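Local coordinates for sugar fermentation stimulation protein homolog (Pyrococcus furiosus, PDB 4DA2) that probably binds DNA and combines an OB-fold domain with a nuclease-like PD-(D/E)xK domain, which here holds calcium ions, at residues Glu131-Val136 / Gln154-Glu159; Ala143-Cys148 / Pro192-Leu197. The protein carries 1 engineered substitution. All blocks are in the same frame, centred on the assembly; numbering follows the deposited sequence.

Contact 1. Residues Glu131-Val136 / Gln154-Glu159; sequences ETKSAV and QRHIKE. With CA (calcium ion), chain C.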
ATOM      1  N   GLU A 131       0.743 -10.934   1.298  1.00 13.38           N
ATOM      2  CA  GLU A 131       0.841  -9.962   0.217  1.00 17.54           C
ATOM      3  C   GLU A 131       0.164  -8.673   0.678  1.00 20.34           C
ATOM      4  O   GLU A 131      -0.952  -8.717   1.241  1.00 16.69           O
ATOM      5  CB  GLU A 131       0.178 -10.509  -1.067  1.00 14.05           C
ATOM      6  CG  GLU A 131       0.101  -9.533  -2.256  1.00 14.94           C
ATOM      7  CD  GLU A 131       1.482  -9.063  -2.719  1.00 14.16           C
ATOM      8  OE1 GLU A 131       2.460  -9.825  -2.520  1.00 17.47           O
ATOM      9  OE2 GLU A 131       1.589  -7.915  -3.243  1.00 17.21           O
ATOM     10  N   THR A 132       0.845  -7.539   0.483  1.00 12.21           N
ATOM     11  CA  THR A 132       0.247  -6.256   0.852  1.00 12.46           C
ATOM     12  C   THR A 132      -0.071  -5.472  -0.410  1.00 15.09           C
ATOM     13  O   THR A 132       0.707  -5.510  -1.384  1.00 16.67           O
ATOM     14  CB  THR A 132       1.121  -5.443   1.836  1.00 17.85           C
ATOM     15  OG1 THR A 132       2.375  -5.137   1.213  1.00 24.79           O
ATOM     16  CG2 THR A 132       1.382  -6.248   3.102  1.00 19.36           C
ATOM     17  N   LYS A 133      -1.239  -4.835  -0.446  1.00 13.78           N
ATOM     18  CA  LYS A 133      -1.614  -4.000  -1.614  1.00 13.01           C
ATOM     19  C   LYS A 133      -1.993  -2.571  -1.239  1.00 15.88           C
ATOM     20  O   LYS A 133      -2.587  -2.349  -0.201  1.00 13.97           O
ATOM     21  CB  LYS A 133      -2.782  -4.633  -2.367  1.00 13.83           C
ATOM     22  CG  LYS A 133      -2.469  -6.042  -2.883  1.00 24.34           C
ATOM     23  CD  LYS A 133      -2.288  -6.053  -4.362  1.00 32.69           C
ATOM     24  CE  LYS A 133      -1.790  -7.397  -4.873  1.00 26.41           C
ATOM     25  NZ  LYS A 133      -0.337  -7.242  -5.196  1.00 28.11           N
ATOM     26  N   SER A 134      -1.635  -1.616  -2.101  1.00 14.45           N
ATOM     27  CA  SER A 134      -2.026  -0.225  -1.899  1.00 10.93           C
ATOM     28  C   SER A 134      -3.522  -0.049  -2.130  1.00 10.16           C
ATOM     29  O   SER A 134      -4.055  -0.479  -3.164  1.00 16.69           O
ATOM     30  CB  SER A 134      -1.272   0.674  -2.864  1.00 11.26           C
ATOM     31  OG  SER A 134      -1.663   2.041  -2.692  1.00 16.21           O
ATOM     32  N   ALA A 135      -4.188   0.604  -1.179  1.00 10.51           N
ATOM     33  CA  ALA A 135      -5.609   0.948  -1.338  1.00 11.14           C
ATOM     34  C   ALA A 135      -5.855   2.412  -1.055  1.00 12.93           C
ATOM     35  O   ALA A 135      -6.267   2.796   0.046  1.00 12.90           O
ATOM     36  CB  ALA A 135      -6.489   0.062  -0.434  1.00 13.21           C
ATOM     37  N   VAL A 136      -5.564   3.249  -2.038  1.00 15.99           N
ATOM     38  CA  VAL A 136      -5.630   4.699  -1.816  1.00 14.68           C
ATOM     39  C   VAL A 136      -6.659   5.383  -2.732  1.00 16.19           C
ATOM     40  O   VAL A 136      -6.620   6.619  -2.931  1.00 20.74           O
ATOM     41  CB  VAL A 136      -4.224   5.386  -1.845  1.00 17.65           C
ATOM     42  CG1 VAL A 136      -3.374   4.895  -0.638  1.00 18.67           C
ATOM     43  CG2 VAL A 136      -3.491   5.132  -3.172  1.00 13.78           C
ATOM     44  N   GLN A 154      -3.965  -9.861 -10.135  1.00 21.28           N
ATOM     45  CA  GLN A 154      -4.729 -11.068 -10.429  1.00 23.94           C
ATOM     46  C   GLN A 154      -3.878 -12.312 -10.183  1.00 20.91           C
ATOM     47  O   GLN A 154      -4.355 -13.255  -9.573  1.00 17.27           O
ATOM     48  CB  GLN A 154      -5.266 -11.067 -11.867  1.00 20.71           C
ATOM     49  CG  GLN A 154      -6.321 -10.006 -12.151  1.00 24.11           C
ATOM     50  CD  GLN A 154      -6.656  -9.908 -13.641  1.00 30.30           C
ATOM     51  OE1 GLN A 154      -6.307 -10.781 -14.421  1.00 29.03           O
ATOM     52  NE2 GLN A 154      -7.324  -8.841 -14.029  1.00 21.97           N
ATOM     53  N   ARG A 155      -2.618 -12.277 -10.630  1.00 19.94           N
ATOM     54  CA  ARG A 155      -1.655 -13.358 -10.398  1.00 15.87           C
ATOM     55  C   ARG A 155      -1.407 -13.599  -8.924  1.00 19.85           C
ATOM     56  O   ARG A 155      -1.391 -14.727  -8.493  1.00 15.07           O
ATOM     57  CB  ARG A 155      -0.318 -13.062 -11.094  1.00 17.83           C
ATOM     58  CG  ARG A 155      -0.303 -13.447 -12.557  1.00 17.72           C
ATOM     59  CD  ARG A 155       1.115 -13.223 -13.149  1.00 29.18           C
ATOM     60  NE  ARG A 155       1.041 -12.783 -14.537  1.00 79.45           N
ATOM     61  CZ  ARG A 155       1.558 -11.653 -15.013  1.00 21.17           C
ATOM     62  NH1 ARG A 155       2.233 -10.807 -14.223  1.00 27.76           N
ATOM     63  NH2 ARG A 155       1.408 -11.366 -16.294  1.00 41.16           N
ATOM     64  N   HIS A 156      -1.190 -12.527  -8.172  1.00 17.25           N
ATOM     65  CA  HIS A 156      -0.929 -12.665  -6.745  1.00 13.40           C
ATOM     66  C   HIS A 156      -2.101 -13.315  -6.031  1.00  9.94           C
ATOM     67  O   HIS A 156      -1.903 -14.200  -5.213  1.00 13.50           O
ATOM     68  CB  HIS A 156      -0.614 -11.321  -6.106  1.00 13.41           C
ATOM     69  CG  HIS A 156       0.677 -10.709  -6.552  1.00 16.84           C
ATOM     70  ND1 HIS A 156       0.945  -9.367  -6.391  1.00 15.69           N
ATOM     71  CD2 HIS A 156       1.774 -11.248  -7.146  1.00 23.91           C
ATOM     72  CE1 HIS A 156       2.160  -9.105  -6.850  1.00 18.58           C
ATOM     73  NE2 HIS A 156       2.675 -10.226  -7.332  1.00 25.58           N
ATOM     74  N   ILE A 157      -3.323 -12.881  -6.332  1.00 13.60           N
ATOM     75  CA  ILE A 157      -4.505 -13.436  -5.647  1.00 12.79           C
ATOM     76  C   ILE A 157      -4.677 -14.923  -6.000  1.00 12.39           C
ATOM     77  O   ILE A 157      -5.024 -15.753  -5.134  1.00 13.29           O
ATOM     78  CB  ILE A 157      -5.794 -12.603  -5.897  1.00 11.16           C
ATOM     79  CG1 ILE A 157      -5.603 -11.181  -5.342  1.00 13.13           C
ATOM     80  CG2 ILE A 157      -7.038 -13.300  -5.209  1.00 10.17           C
ATOM     81  CD1 ILE A 157      -6.502 -10.094  -6.017  1.00 15.22           C
ATOM     82  N   LYS A 158      -4.388 -15.270  -7.265  1.00 13.01           N
ATOM     83  CA  LYS A 158      -4.425 -16.671  -7.690  1.00 15.57           C
ATOM     84  C   LYS A 158      -3.440 -17.540  -6.922  1.00 20.03           C
ATOM     85  O   LYS A 158      -3.784 -18.649  -6.513  1.00 16.61           O
ATOM     86  CB  LYS A 158      -4.282 -16.799  -9.219  1.00 19.06           C
ATOM     87  CG  LYS A 158      -5.541 -16.333  -9.969  1.00 21.50           C
ATOM     88  CD  LYS A 158      -5.361 -16.403 -11.495  1.00 26.27           C
ATOM     89  CE  LYS A 158      -6.671 -16.136 -12.222  1.00 37.34           C
ATOM     90  NZ  LYS A 158      -6.508 -16.244 -13.697  1.00 51.98           N
ATOM     91  N   GLU A 159      -2.231 -17.029  -6.674  1.00 18.37           N
ATOM     92  CA  GLU A 159      -1.250 -17.802  -5.927  1.00 15.65           C
ATOM     93  C   GLU A 159      -1.672 -17.946  -4.457  1.00 13.04           C
ATOM     94  O   GLU A 159      -1.418 -18.974  -3.828  1.00 14.57           O
ATOM     95  CB  GLU A 159       0.144 -17.183  -6.014  1.00 19.50           C
ATOM     96  CG  GLU A 159       0.735 -17.138  -7.424  1.00 19.91           C
ATOM     97  CD  GLU A 159       0.934 -18.521  -8.056  1.00 26.04           C
ATOM     98  OE1 GLU A 159       0.786 -19.566  -7.372  1.00 30.88           O
ATOM     99  OE2 GLU A 159       1.249 -18.549  -9.250  1.00 26.72           O
TER
HETATM  100 CA    CA C 301       2.660  -5.890  -2.658  1.00 14.23          CA
HETATM  101  O   HOH W   1       1.332  -5.223  -4.565  1.00 24.85           O
HETATM  102  O   HOH W   2       4.215  -6.075  -4.743  1.00 29.13           O
HETATM  103  O   HOH W   3       4.175  -4.377  -1.441  1.00 31.04           O
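E131 and K133 are the acidic and lysine positions of the E-x-K part of the PD-(D/E)xK motif, and both meet H156 of helix 151-165. K133 NZ donates to H156 ND1 at 2.8 Å. The amine lies almost exactly in the ring plane, 3° out of it. The E131 carboxylate sits differently: OE1 is over one face of the ring, toward its rim, and the two planes are 38° apart. K133 NZ also forms a salt bridge with E131 OE2 at 2.8 Å, met from above the carboxylate plane. A calcium-bound water accepts a third bond from NZ, at 2.7 Å. The lysine chain bends at chi2 and again at chi4 (-104°), which turns NZ back toward the metal site. With an alanine here, H156 ND1 would probably be left without its donor and the E131 carboxylate without the amine that braces it. In this nuclease-like fold the strand brings its acidic residue to the metal: E131 OE2 and T132 O each bind the calcium ion at 2.4 Å. Three waters are further ligands, and D118 from strand 115-122 is also a ligand. H156 also packs on S115 and L117. The nearest atom of the E131 side chain is about 4 Å from a second calcium ion, which E109 and D118 bind.

Contact 2. Residues Ala143-Cys148 / Pro192-Leu197; sequences AMYPDC and PKIAEL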
ATOM      1  N   ALA A 143     -11.638   2.967   1.611  1.00 12.99           N
ATOM      2  CA  ALA A 143     -10.439   2.827   0.760  1.00 13.26           C
ATOM      3  C   ALA A 143     -10.691   1.663  -0.176  1.00 18.96           C
ATOM      4  O   ALA A 143     -11.313   0.653   0.224  1.00 15.56           O
ATOM      5  CB  ALA A 143      -9.232   2.544   1.610  1.00 12.23           C
ATOM      6  N   MET A 144     -10.206   1.776  -1.413  1.00 15.58           N
ATOM      7  CA  MET A 144     -10.456   0.760  -2.423  1.00 14.19           C
ATOM      8  C   MET A 144      -9.241   0.341  -3.217  1.00 12.14           C
ATOM      9  O   MET A 144      -8.226   1.102  -3.336  1.00 12.77           O
ATOM     10  CB  MET A 144     -11.570   1.219  -3.366  1.00 13.17           C
ATOM     11  CG  MET A 144     -12.828   1.585  -2.621  1.00 12.12           C
ATOM     12  SD  MET A 144     -14.187   1.724  -3.801  1.00 20.04           S
ATOM     13  CE  MET A 144     -13.629   3.076  -4.867  1.00 18.48           C
ATOM     14  N   TYR A 145      -9.327  -0.892  -3.732  1.00 18.00           N
ATOM     15  CA  TYR A 145      -8.324  -1.435  -4.639  1.00 16.17           C
ATOM     16  C   TYR A 145      -9.010  -2.283  -5.689  1.00 20.35           C
ATOM     17  O   TYR A 145      -9.971  -2.995  -5.370  1.00 20.61           O
ATOM     18  CB  TYR A 145      -7.293  -2.251  -3.847  1.00 13.15           C
ATOM     19  CG  TYR A 145      -6.438  -3.171  -4.687  1.00 14.35           C
ATOM     20  CD1 TYR A 145      -5.154  -2.771  -5.127  1.00 11.87           C
ATOM     21  CD2 TYR A 145      -6.911  -4.422  -5.072  1.00 11.50           C
ATOM     22  CE1 TYR A 145      -4.358  -3.636  -5.891  1.00 16.40           C
ATOM     23  CE2 TYR A 145      -6.124  -5.303  -5.851  1.00 13.18           C
ATOM     24  CZ  TYR A 145      -4.856  -4.901  -6.239  1.00 20.13           C
ATOM     25  OH  TYR A 145      -4.109  -5.762  -6.999  1.00 21.36           O
ATOM     26  N   PRO A 146      -8.512  -2.245  -6.944  1.00 14.84           N
ATOM     27  CA  PRO A 146      -7.419  -1.381  -7.421  1.00 20.70           C
ATOM     28  C   PRO A 146      -8.072  -0.203  -8.130  1.00 21.53           C
ATOM     29  O   PRO A 146      -9.304  -0.138  -8.162  1.00 25.48           O
ATOM     30  CB  PRO A 146      -6.714  -2.276  -8.431  1.00 15.34           C
ATOM     31  CG  PRO A 146      -7.826  -3.049  -9.043  1.00 19.03           C
ATOM     32  CD  PRO A 146      -8.850  -3.276  -7.940  1.00 15.97           C
ATOM     33  N   ASP A 147      -7.296   0.706  -8.722  1.00 23.57           N
ATOM     34  CA  ASP A 147      -7.948   1.792  -9.471  1.00 23.91           C
ATOM     35  C   ASP A 147      -8.006   1.582 -10.984  1.00 31.41           C
ATOM     36  O   ASP A 147      -8.544   2.409 -11.722  1.00 29.19           O
ATOM     37  CB  ASP A 147      -7.407   3.180  -9.086  1.00 44.88           C
ATOM     38  CG  ASP A 147      -5.999   3.424  -9.577  1.00 47.51           C
ATOM     39  OD1 ASP A 147      -5.507   2.631 -10.410  1.00 21.46           O
ATOM     40  OD2 ASP A 147      -5.394   4.423  -9.127  1.00 32.27           O
ATOM     41  N   CYS A 148      -7.460   0.457 -11.421  1.00 23.77           N
ATOM     42  CA  CYS A 148      -7.473   0.048 -12.811  1.00 22.43           C
ATOM     43  C   CYS A 148      -7.034  -1.413 -12.810  1.00 33.21           C
ATOM     44  O   CYS A 148      -6.549  -1.901 -11.791  1.00 26.84           O
ATOM     45  CB  CYS A 148      -6.510   0.908 -13.639  1.00 28.25           C
ATOM     46  SG  CYS A 148      -4.773   0.674 -13.252  1.00 33.24           S
ATOM     47  N   PRO A 192     -12.952  -6.035 -12.401  1.00 22.15           N
ATOM     48  CA  PRO A 192     -14.012  -6.986 -12.034  1.00 23.74           C
ATOM     49  C   PRO A 192     -13.469  -8.394 -11.770  1.00 22.78           C
ATOM     50  O   PRO A 192     -14.023  -9.097 -10.942  1.00 20.70           O
ATOM     51  CB  PRO A 192     -14.922  -6.987 -13.266  1.00 27.72           C
ATOM     52  CG  PRO A 192     -14.710  -5.634 -13.864  1.00 19.65           C
ATOM     53  CD  PRO A 192     -13.243  -5.369 -13.688  1.00 25.44           C
ATOM     54  N   LYS A 193     -12.398  -8.795 -12.454  1.00 17.85           N
ATOM     55  CA  LYS A 193     -11.766 -10.112 -12.223  1.00 21.99           C
ATOM     56  C   LYS A 193     -11.191 -10.198 -10.788  1.00 20.55           C
ATOM     57  O   LYS A 193     -11.334 -11.235 -10.094  1.00 16.14           O
ATOM     58  CB  LYS A 193     -10.667 -10.387 -13.259  1.00 22.82           C
ATOM     59  CG  LYS A 193     -11.154 -10.365 -14.725  1.00 30.31           C
ATOM     60  CD  LYS A 193     -10.021 -10.653 -15.710  1.00 46.39           C
ATOM     61  CE  LYS A 193     -10.522 -10.606 -17.160  1.00 30.30           C
ATOM     62  NZ  LYS A 193      -9.395 -10.768 -18.115  1.00 52.50           N
ATOM     63  N   ILE A 194     -10.570  -9.100 -10.359  1.00 21.51           N
ATOM     64  CA  ILE A 194     -10.007  -9.021  -9.010  1.00 17.75           C
ATOM     65  C   ILE A 194     -11.105  -9.073  -7.957  1.00 14.01           C
ATOM     66  O   ILE A 194     -10.971  -9.779  -6.952  1.00 20.75           O
ATOM     67  CB  ILE A 194      -9.098  -7.786  -8.800  1.00 16.92           C
ATOM     68  CG1 ILE A 194      -7.714  -8.035  -9.402  1.00 19.80           C
ATOM     69  CG2 ILE A 194      -8.912  -7.509  -7.272  1.00 16.94           C
ATOM     70  CD1 ILE A 194      -6.800  -6.847  -9.274  1.00 16.99           C
ATOM     71  N   ALA A 195     -12.188  -8.338  -8.168  1.00 15.18           N
ATOM     72  CA  ALA A 195     -13.311  -8.412  -7.212  1.00 19.26           C
ATOM     73  C   ALA A 195     -13.843  -9.863  -7.094  1.00 21.95           C
ATOM     74  O   ALA A 195     -14.074 -10.359  -5.982  1.00 19.49           O
ATOM     75  CB  ALA A 195     -14.409  -7.433  -7.577  1.00 18.77           C
ATOM     76  N   GLU A 196     -13.988 -10.546  -8.235  1.00 16.63           N
ATOM     77  CA  GLU A 196     -14.417 -11.960  -8.245  1.00 16.45           C
ATOM     78  C   GLU A 196     -13.399 -12.867  -7.542  1.00 23.00           C
ATOM     79  O   GLU A 196     -13.781 -13.724  -6.740  1.00 17.67           O
ATOM     80  CB  GLU A 196     -14.704 -12.436  -9.681  1.00 22.05           C
ATOM     81  CG  GLU A 196     -15.086 -13.917  -9.816  1.00 41.23           C
ATOM     82  CD  GLU A 196     -16.453 -14.273  -9.242  1.00 39.18           C
ATOM     83  OE1 GLU A 196     -17.132 -13.413  -8.632  1.00 27.92           O
ATOM     84  OE2 GLU A 196     -16.853 -15.444  -9.406  1.00 43.26           O
ATOM     85  N   LEU A 197     -12.116 -12.680  -7.858  1.00 19.26           N
ATOM     86  CA  LEU A 197     -11.024 -13.433  -7.247  1.00 20.38           C
ATOM     87  C   LEU A 197     -10.940 -13.231  -5.718  1.00 15.71           C
ATOM     88  O   LEU A 197     -10.605 -14.148  -5.011  1.00 13.60           O
ATOM     89  CB  LEU A 197      -9.673 -13.076  -7.907  1.00 20.21           C
ATOM     90  CG  LEU A 197      -9.355 -13.685  -9.296  1.00 13.89           C
ATOM     91  CD1 LEU A 197      -8.065 -13.033  -9.847  1.00 18.90           C
ATOM     92  CD2 LEU A 197      -9.229 -15.207  -9.204  1.00 19.29           C
TER
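The Y145 ring carries P146 on one face and is met obliquely by I194 from helix 192-204. P146 CB lies 3.6 Å above the ring plane, over its centre. The peptide bond between Y145 and P146 is cis, and this folds the proline back onto the ring of the residue before it. Such stacking is well known for aromatic-proline pairs with a cis bond. I194 uses two methyls. Its CD1 reaches the phenol end of the tyrosine, 3.7 Å from Y145 OH. The same methyl is 3.8 Å from Y145 CE2, and I194 CG2 is also 3.8 Å from that carbon. The two side chains cross at about a right angle. P146 and I194 instead meet tip to tip, with P146 CG 3.9 Å from I194 CD1. The I194 chain is extended at its end (chi2 178°), which carries CD1 out to the place where proline and tyrosine meet. With chi1 at 164° the Y145 ring swings away from its backbone N, and its phenol end comes to the isoleucine. The touching residues are buried, and carbon atoms make most of the contact. D191, just before the helix, accepts a hydrogen bond from I194 N and also touches P146. I194 packs further on Q154 and I157 of helix 151-165. The Y145 ring meets that of F174 in strand 169-176 and touches F184 in strand 183-186. Through Y145, P146 and I194, strand 142-145 and the residue after Y145 are joined to the first turn of helix 192-204.

The centres of the two contacts are about 9 Å apart. Their segments alternate along the chain: 131-136, 143-148, 154-159, then 192-197. Strands 127-139 and 142-145 are consecutive antiparallel neighbours in the large mixed sheet, and helix 151-165 follows them. The contacts touch directly, with K133 CD 3.2 Å from Y145 OH and A135 CB 3.5 Å from M144 O. The two helices meet as well, with I157 against L197 and L198. All four segments belong to the nuclease-like domain. Contact 1 ties a helix to the metal-binding strand. Contact 2 continues the same sheet-helix interface into an apolar region, with the Y145 side chain about 8 Å from a calcium ion at nearest. K133, which meets Y145, links the two.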